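Local coordinates for DNA double-strand break repair nuclease NurA (Sulfolobus solfataricus, PDB 2YGK), which acts with the helicase HerA in resecting DNA ends during double-strand break repair, as a manganese-dependent nuclease, at residues R207-T212 against K231-N236; M254-F259 against R271-G276; M112-L117 against L180-L185. One frame throughout, in Å; residues are numbered along the deposited sequence.

Contact 1: residues R207-T212 against K231-N236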
# COMPACT_ATOMS: atom_id res chain seq x y z
N ARG A 207 -2.00 18.22 13.33
CA ARG A 207 -1.15 19.40 13.51
C ARG A 207 -1.92 20.52 14.18
O ARG A 207 -1.43 21.66 14.29
CB ARG A 207 -0.59 19.86 12.15
CG ARG A 207 0.55 18.96 11.66
CD ARG A 207 0.86 19.12 10.20
NE ARG A 207 2.02 18.31 9.80
CZ ARG A 207 1.98 17.01 9.50
NH1 ARG A 207 0.85 16.34 9.56
NH2 ARG A 207 3.10 16.39 9.14
N ASP A 208 -3.12 20.20 14.66
CA ASP A 208 -3.98 21.16 15.31
C ASP A 208 -3.22 21.92 16.35
O ASP A 208 -3.41 23.12 16.48
CB ASP A 208 -5.16 20.46 15.99
CG ASP A 208 -6.23 20.05 15.00
OD1 ASP A 208 -6.80 20.96 14.35
OD2 ASP A 208 -6.50 18.83 14.87
N LEU A 209 -2.37 21.22 17.10
CA LEU A 209 -1.68 21.87 18.22
C LEU A 209 -0.62 22.84 17.76
O LEU A 209 -0.77 24.05 17.94
CB LEU A 209 -1.07 20.86 19.20
CG LEU A 209 -2.02 20.23 20.20
CD1 LEU A 209 -1.20 19.42 21.19
CD2 LEU A 209 -2.86 21.31 20.90
N PHE A 210 0.43 22.30 17.15
CA PHE A 210 1.66 23.05 16.90
C PHE A 210 1.80 23.58 15.49
O PHE A 210 2.57 24.49 15.26
CB PHE A 210 2.86 22.19 17.22
CG PHE A 210 2.84 21.61 18.58
CD1 PHE A 210 3.02 22.41 19.70
CD2 PHE A 210 2.66 20.26 18.77
CE1 PHE A 210 3.01 21.87 20.98
CE2 PHE A 210 2.64 19.71 20.04
CZ PHE A 210 2.83 20.51 21.15
N GLY A 211 1.08 22.99 14.53
CA GLY A 211 1.09 23.49 13.15
C GLY A 211 2.46 23.51 12.50
O GLY A 211 2.88 24.53 11.95
N THR A 212 3.16 22.38 12.57
CA THR A 212 4.52 22.26 12.07
C THR A 212 4.58 21.24 10.94
O THR A 212 3.57 20.65 10.58
CB THR A 212 5.50 21.86 13.19
OG1 THR A 212 5.29 20.48 13.56
CG2 THR A 212 5.32 22.76 14.42
N LYS A 231 -3.01 19.89 25.90
CA LYS A 231 -4.14 20.73 25.60
C LYS A 231 -5.18 19.93 24.79
O LYS A 231 -4.84 19.12 23.91
CB LYS A 231 -3.67 21.95 24.83
CG LYS A 231 -4.80 22.78 24.25
CD LYS A 231 -4.38 24.23 23.99
CE LYS A 231 -5.62 25.14 23.96
NZ LYS A 231 -5.49 26.34 23.09
N LEU A 232 -6.44 20.18 25.12
CA LEU A 232 -7.58 19.54 24.50
C LEU A 232 -7.91 20.30 23.26
O LEU A 232 -7.83 21.50 23.25
CB LEU A 232 -8.79 19.54 25.45
CG LEU A 232 -8.71 18.46 26.54
CD1 LEU A 232 -7.35 18.43 27.27
CD2 LEU A 232 -9.84 18.63 27.58
N ILE A 233 -8.25 19.58 22.21
CA ILE A 233 -8.56 20.14 20.93
C ILE A 233 -9.98 19.74 20.66
O ILE A 233 -10.35 18.59 20.92
CB ILE A 233 -7.70 19.52 19.83
CG1 ILE A 233 -6.22 19.53 20.20
CG2 ILE A 233 -7.94 20.22 18.52
CD1 ILE A 233 -5.31 19.03 19.08
N ILE A 234 -10.76 20.68 20.15
CA ILE A 234 -12.17 20.47 19.85
C ILE A 234 -12.30 20.57 18.34
O ILE A 234 -11.95 21.57 17.75
CB ILE A 234 -13.05 21.48 20.63
CG1 ILE A 234 -12.88 21.22 22.14
CG2 ILE A 234 -14.52 21.35 20.26
CD1 ILE A 234 -13.32 22.34 23.01
N LYS A 235 -12.76 19.48 17.74
CA LYS A 235 -12.75 19.29 16.29
C LYS A 235 -14.16 19.04 15.77
O LYS A 235 -15.06 18.75 16.55
CB LYS A 235 -11.89 18.08 15.94
CG LYS A 235 -10.43 18.22 16.36
CD LYS A 235 -9.56 17.11 15.78
CE LYS A 235 -9.40 17.21 14.27
NZ LYS A 235 -8.81 18.51 13.85
N ASN A 236 -14.35 19.12 14.46
CA ASN A 236 -15.65 18.81 13.88
C ASN A 236 -15.51 17.90 12.66
O ASN A 236 -14.41 17.48 12.32
CB ASN A 236 -16.44 20.10 13.57
CG ASN A 236 -15.88 20.89 12.38
OD1 ASN A 236 -14.75 20.66 11.92
ND2 ASN A 236 -16.66 21.85 11.89
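Asp208 and Ile233 mark the nearest backbone approach, their CA atoms 7.3 Å apart, where an irregular loop lies against strand 228-236. The two side chains meet at the CB of Asp208, with Ile233 CD1 3.4 Å away from it. The same methyl also reaches Leu209 CG, at 3.7 Å; CG1 of Ile233 stands anti to the carbonyl carbon (chi1 -50°), and chi2, -175°, carries CD1 on in an extended line to the loop. Leu209 comes in with its CD2 branch, which continues over Ile233 CG1 and lies 4.1 Å from Lys231 CB. Beside this apolar patch, Asp208 and Lys235 reach toward each other tip to tip in a salt bridge. Lys235 bends at its last two torsions to bring NZ to the syn side of OD2, with a short modelled distance of 2.5 Å between Lys235 NZ and Asp208 OD2. The contact is small and lies on the protein surface. Asp216, on the following helix 216-223, accepts the backbone N-H groups of Leu209 and Phe210. Ile233 and Lys235 bond through their backbones to strand 255-262, while Leu209 also packs on Tyr38 of helix 17-38.

Contact 2: residues M254-F259 against R271-G276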
# COMPACT_ATOMS: atom_id res chain seq x y z
N MSE A 254 -21.40 16.42 14.70
CA MSE A 254 -20.70 15.86 15.84
C MSE A 254 -19.44 16.66 15.99
O MSE A 254 -18.68 16.83 15.04
CB MSE A 254 -20.43 14.35 15.71
CG MSE A 254 -21.61 13.48 16.19
SE MSE A 254 -22.71 14.19 17.72
CE MSE A 254 -24.17 12.91 17.66
N GLU A 255 -19.29 17.22 17.18
CA GLU A 255 -18.05 17.82 17.60
C GLU A 255 -17.43 16.85 18.59
O GLU A 255 -18.10 16.35 19.50
CB GLU A 255 -18.29 19.18 18.27
CG GLU A 255 -18.47 20.33 17.27
CD GLU A 255 -18.27 21.71 17.90
OE1 GLU A 255 -18.90 22.03 18.95
OE2 GLU A 255 -17.48 22.49 17.32
N TYR A 256 -16.14 16.57 18.39
CA TYR A 256 -15.43 15.69 19.29
C TYR A 256 -14.20 16.35 19.85
O TYR A 256 -13.78 17.41 19.41
CB TYR A 256 -15.11 14.36 18.62
CG TYR A 256 -14.15 14.40 17.47
CD1 TYR A 256 -14.55 14.84 16.22
CD2 TYR A 256 -12.87 13.92 17.61
CE1 TYR A 256 -13.66 14.85 15.13
CE2 TYR A 256 -11.97 13.92 16.57
CZ TYR A 256 -12.36 14.38 15.32
OH TYR A 256 -11.46 14.36 14.28
N THR A 257 -13.63 15.71 20.87
CA THR A 257 -12.44 16.20 21.51
C THR A 257 -11.28 15.25 21.26
O THR A 257 -11.44 14.03 21.34
CB THR A 257 -12.65 16.33 23.02
OG1 THR A 257 -13.76 17.19 23.27
CG2 THR A 257 -11.43 16.94 23.66
N THR A 258 -10.11 15.83 20.95
CA THR A 258 -8.89 15.08 20.88
C THR A 258 -7.97 15.55 22.00
O THR A 258 -7.92 16.73 22.33
CB THR A 258 -8.23 15.23 19.50
OG1 THR A 258 -9.15 14.79 18.47
CG2 THR A 258 -6.98 14.38 19.40
N PHE A 259 -7.28 14.61 22.63
CA PHE A 259 -6.08 14.94 23.39
C PHE A 259 -5.05 13.86 23.15
O PHE A 259 -5.39 12.77 22.69
CB PHE A 259 -6.36 15.09 24.88
CG PHE A 259 -6.89 13.86 25.54
CD1 PHE A 259 -8.24 13.58 25.54
CD2 PHE A 259 -6.06 12.99 26.19
CE1 PHE A 259 -8.75 12.41 26.16
CE2 PHE A 259 -6.56 11.83 26.82
CZ PHE A 259 -7.90 11.54 26.79
N ARG A 271 -2.96 9.12 20.80
CA ARG A 271 -4.05 10.06 20.55
C ARG A 271 -5.36 9.44 21.02
O ARG A 271 -5.65 8.28 20.74
CB ARG A 271 -4.17 10.31 19.06
CG ARG A 271 -5.18 11.41 18.70
CD ARG A 271 -5.44 11.47 17.19
NE ARG A 271 -6.53 12.41 16.89
CZ ARG A 271 -6.47 13.41 16.01
NH1 ARG A 271 -5.37 13.67 15.29
NH2 ARG A 271 -7.53 14.20 15.87
N VAL A 272 -6.18 10.23 21.72
CA VAL A 272 -7.51 9.76 22.10
C VAL A 272 -8.54 10.71 21.54
O VAL A 272 -8.44 11.91 21.77
CB VAL A 272 -7.69 9.72 23.61
CG1 VAL A 272 -9.06 9.25 23.92
CG2 VAL A 272 -6.64 8.83 24.30
N ASP A 273 -9.52 10.19 20.81
CA ASP A 273 -10.69 10.96 20.41
C ASP A 273 -11.88 10.46 21.18
O ASP A 273 -12.11 9.27 21.27
CB ASP A 273 -11.01 10.78 18.93
CG ASP A 273 -9.86 11.19 18.03
OD1 ASP A 273 -9.12 12.07 18.48
OD2 ASP A 273 -9.71 10.60 16.88
N ILE A 274 -12.67 11.37 21.72
CA ILE A 274 -13.85 11.02 22.47
C ILE A 274 -14.96 11.97 22.04
O ILE A 274 -14.78 13.16 22.08
CB ILE A 274 -13.55 11.06 24.02
CG1 ILE A 274 -14.82 10.96 24.86
CG2 ILE A 274 -12.85 12.29 24.43
CD1 ILE A 274 -14.49 10.86 26.34
N VAL A 275 -16.09 11.45 21.56
CA VAL A 275 -17.20 12.31 21.14
C VAL A 275 -17.96 12.91 22.34
O VAL A 275 -18.56 12.19 23.16
CB VAL A 275 -18.25 11.55 20.31
CG1 VAL A 275 -19.49 12.40 20.15
CG2 VAL A 275 -17.67 11.12 18.96
N GLY A 276 -17.95 14.23 22.39
CA GLY A 276 -18.54 14.96 23.49
C GLY A 276 -17.59 16.05 23.94
O GLY A 276 -16.49 16.19 23.39
O HOH W 1 -10.03 11.63 14.56
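Asp273 and Thr258 face each other as a non-hydrogen-bonded pair of two antiparallel strands, and the aspartate side chain, followed outward, links several neighbours on that face of the sheet. Its CB lies 3.9 Å from Tyr256 CD2. One atom further out, Asp273 CG is 3.7 Å from Tyr256 CE2; the two side chains point the same way, with the carboxylate plane turned 69° from the ring. At the tip the oxygens divide their partners. OD1 accepts the hydroxyl of Thr258 from above the carboxylate plane, OG1 to OD1 being 2.7 Å, and with its syn lone pair it takes Arg271 NE in a salt bridge lying in the guanidinium plane, N-H...O 177°. OD2 accepts a water that also bonds to Tyr256 OH, and the backbone N of Leu136 is a further partner of OD2.

The strands are the arms of hairpin 255-262/270-275, set in the mixed sheet of a domain assigned to the RNase H clan. Strand 228-236 flanks the first arm and strand 197-201 the second. Paired backbone bonds join Thr257 with Ile274 and Phe259 with Val272.

CG of Arg271 stands anti to the backbone N (chi1 -173°), and the chain runs on extended to NE, passing Thr258 CG2, which sits over one guanidinium face, 3.2 Å from Arg271 NE. Its NH2 gives Thr258 OG1 a weak bond, whereas NH1 bonds to Ser204 OG. On the other face of the sheet, Val272 CB makes a CH-pi contact over the Phe259 ring, 3.9 Å from the centroid. Toward the far end of the pairing, Thr257 OG1 donates to Gly276 O at 2.9 Å, in the plane of that carbonyl.

Contact 3: residues M112-L117 against L180-L185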
# COMPACT_ATOMS: atom_id res chain seq x y z
N MSE A 112 -13.16 -5.19 6.82
CA MSE A 112 -12.61 -5.42 8.15
C MSE A 112 -13.18 -4.38 9.13
O MSE A 112 -13.66 -4.74 10.19
CB MSE A 112 -11.09 -5.40 8.10
CG MSE A 112 -10.39 -5.60 9.46
SE MSE A 112 -8.51 -4.97 9.38
CE MSE A 112 -8.96 -3.15 8.79
N GLU A 113 -13.16 -3.10 8.75
CA GLU A 113 -13.67 -2.05 9.61
C GLU A 113 -15.16 -2.30 9.97
O GLU A 113 -15.56 -2.22 11.12
CB GLU A 113 -13.39 -0.68 8.96
CG GLU A 113 -11.92 -0.08 9.37
CD GLU A 113 -10.99 0.38 8.18
OE1 GLU A 113 -11.49 0.60 7.04
OE2 GLU A 113 -9.74 0.54 8.41
N ALA A 114 -15.96 -2.70 8.99
CA ALA A 114 -17.32 -3.14 9.22
C ALA A 114 -17.47 -4.14 10.38
O ALA A 114 -18.37 -3.98 11.21
CB ALA A 114 -17.89 -3.73 7.96
N LEU A 115 -16.61 -5.15 10.46
CA LEU A 115 -16.75 -6.19 11.47
C LEU A 115 -16.36 -5.66 12.85
O LEU A 115 -17.00 -6.01 13.87
CB LEU A 115 -15.91 -7.42 11.14
CG LEU A 115 -16.31 -8.21 9.90
CD1 LEU A 115 -15.29 -9.34 9.66
CD2 LEU A 115 -17.70 -8.78 9.99
N GLU A 116 -15.32 -4.83 12.90
CA GLU A 116 -14.94 -4.16 14.13
C GLU A 116 -16.14 -3.38 14.65
O GLU A 116 -16.61 -3.63 15.75
CB GLU A 116 -13.78 -3.19 13.90
CG GLU A 116 -12.47 -3.86 13.71
CD GLU A 116 -11.34 -2.93 13.27
OE1 GLU A 116 -11.02 -1.97 13.96
OE2 GLU A 116 -10.72 -3.20 12.25
N LEU A 117 -16.62 -2.45 13.84
CA LEU A 117 -17.69 -1.56 14.29
C LEU A 117 -18.92 -2.36 14.63
O LEU A 117 -19.58 -2.05 15.61
CB LEU A 117 -18.04 -0.52 13.24
CG LEU A 117 -16.94 0.44 12.77
CD1 LEU A 117 -17.53 1.15 11.55
CD2 LEU A 117 -16.40 1.45 13.88
N LEU A 180 -20.21 3.85 3.16
CA LEU A 180 -21.48 4.24 3.77
C LEU A 180 -21.80 3.40 5.01
O LEU A 180 -22.09 3.94 6.08
CB LEU A 180 -22.63 4.14 2.78
CG LEU A 180 -23.17 5.44 2.18
CD1 LEU A 180 -24.42 5.15 1.36
CD2 LEU A 180 -23.50 6.48 3.26
N LEU A 181 -21.71 2.08 4.86
CA LEU A 181 -21.95 1.17 5.98
C LEU A 181 -21.15 1.55 7.23
O LEU A 181 -21.69 1.64 8.34
CB LEU A 181 -21.62 -0.28 5.59
CG LEU A 181 -21.99 -1.31 6.65
CD1 LEU A 181 -23.46 -1.14 7.08
CD2 LEU A 181 -21.72 -2.73 6.19
N ASN A 182 -19.87 1.79 7.06
CA ASN A 182 -19.06 2.24 8.18
C ASN A 182 -19.58 3.55 8.81
O ASN A 182 -19.68 3.65 10.04
CB ASN A 182 -17.63 2.39 7.76
CG ASN A 182 -17.03 1.10 7.31
OD1 ASN A 182 -17.55 0.04 7.60
ND2 ASN A 182 -15.91 1.18 6.61
N GLN A 183 -19.95 4.53 7.99
CA GLN A 183 -20.46 5.81 8.51
C GLN A 183 -21.74 5.60 9.32
O GLN A 183 -21.92 6.21 10.38
CB GLN A 183 -20.68 6.83 7.38
CG GLN A 183 -19.38 7.39 6.79
CD GLN A 183 -19.57 8.43 5.68
OE1 GLN A 183 -20.67 8.62 5.14
NE2 GLN A 183 -18.49 9.11 5.34
N PHE A 184 -22.60 4.72 8.84
CA PHE A 184 -23.85 4.39 9.50
C PHE A 184 -23.58 3.63 10.78
O PHE A 184 -24.20 3.89 11.81
CB PHE A 184 -24.73 3.59 8.56
CG PHE A 184 -25.98 3.03 9.19
CD1 PHE A 184 -27.08 3.85 9.46
CD2 PHE A 184 -26.08 1.67 9.48
CE1 PHE A 184 -28.23 3.32 10.03
CE2 PHE A 184 -27.24 1.14 10.04
CZ PHE A 184 -28.32 1.96 10.32
N LEU A 185 -22.62 2.71 10.74
CA LEU A 185 -22.19 1.98 11.94
C LEU A 185 -21.53 2.85 13.03
O LEU A 185 -21.80 2.67 14.22
CB LEU A 185 -21.25 0.85 11.53
CG LEU A 185 -22.00 -0.26 10.83
CD1 LEU A 185 -21.01 -1.26 10.26
CD2 LEU A 185 -23.00 -0.95 11.78
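Helices 104-123 and 171-193 pack side by side in the RNase H-like domain, and Leu117 meets Leu185 where they touch. The axes of segments 112-117 and 180-185 are nearly parallel, 18° apart, and approach to 9.5 Å. Leu117 carries much of the contact through CD1, which rests 3.7 Å from Leu185 CB and 3.6 Å from the carbonyl oxygen of Asn182; a chi2 of 169° places this methyl anti to CA. In return, Leu185 CD1 approaches Ala114 O at 3.9 Å. The backbones are close at Ala114, whose CA is 5.7 Å from Asn182 CA, consistent with its small side chain. The Asn182 amide lies against this part of helix 104-123: OD1 is near Ala114 N at an angle too poor for a hydrogen bond, and ND2 touches Glu113 CB at 3.9 Å. The Glu113 side chain is about 7 Å from the manganese ion held by Asp58 and Asp133. Leu162 of helix 162-166 packs on both Ala114 and Leu181, and Met112 and Glu116 pack on strands 54-65 and 70-82.

Along the chain contact 3 comes first, then contact 1, then contact 2, each closing before the next opens, all within the NurA domain. Contacts 1 and 2 are neighbours, with centres 11 Å apart. Strands 228-236 and 255-262 are adjacent in the mixed sheet, and probable backbone bonds run from Thr258 N to Ile233 O and from Lys235 N to Tyr256 O; contact 1 thus attaches a surface loop to the sheet that contact 2 continues inward. Contact 3 joins two helices, its centre 19 Å from that of contact 2 and 26 Å from that of contact 1. Contact 3 comes nearest the manganese site, whereas contact 1 lies away from it.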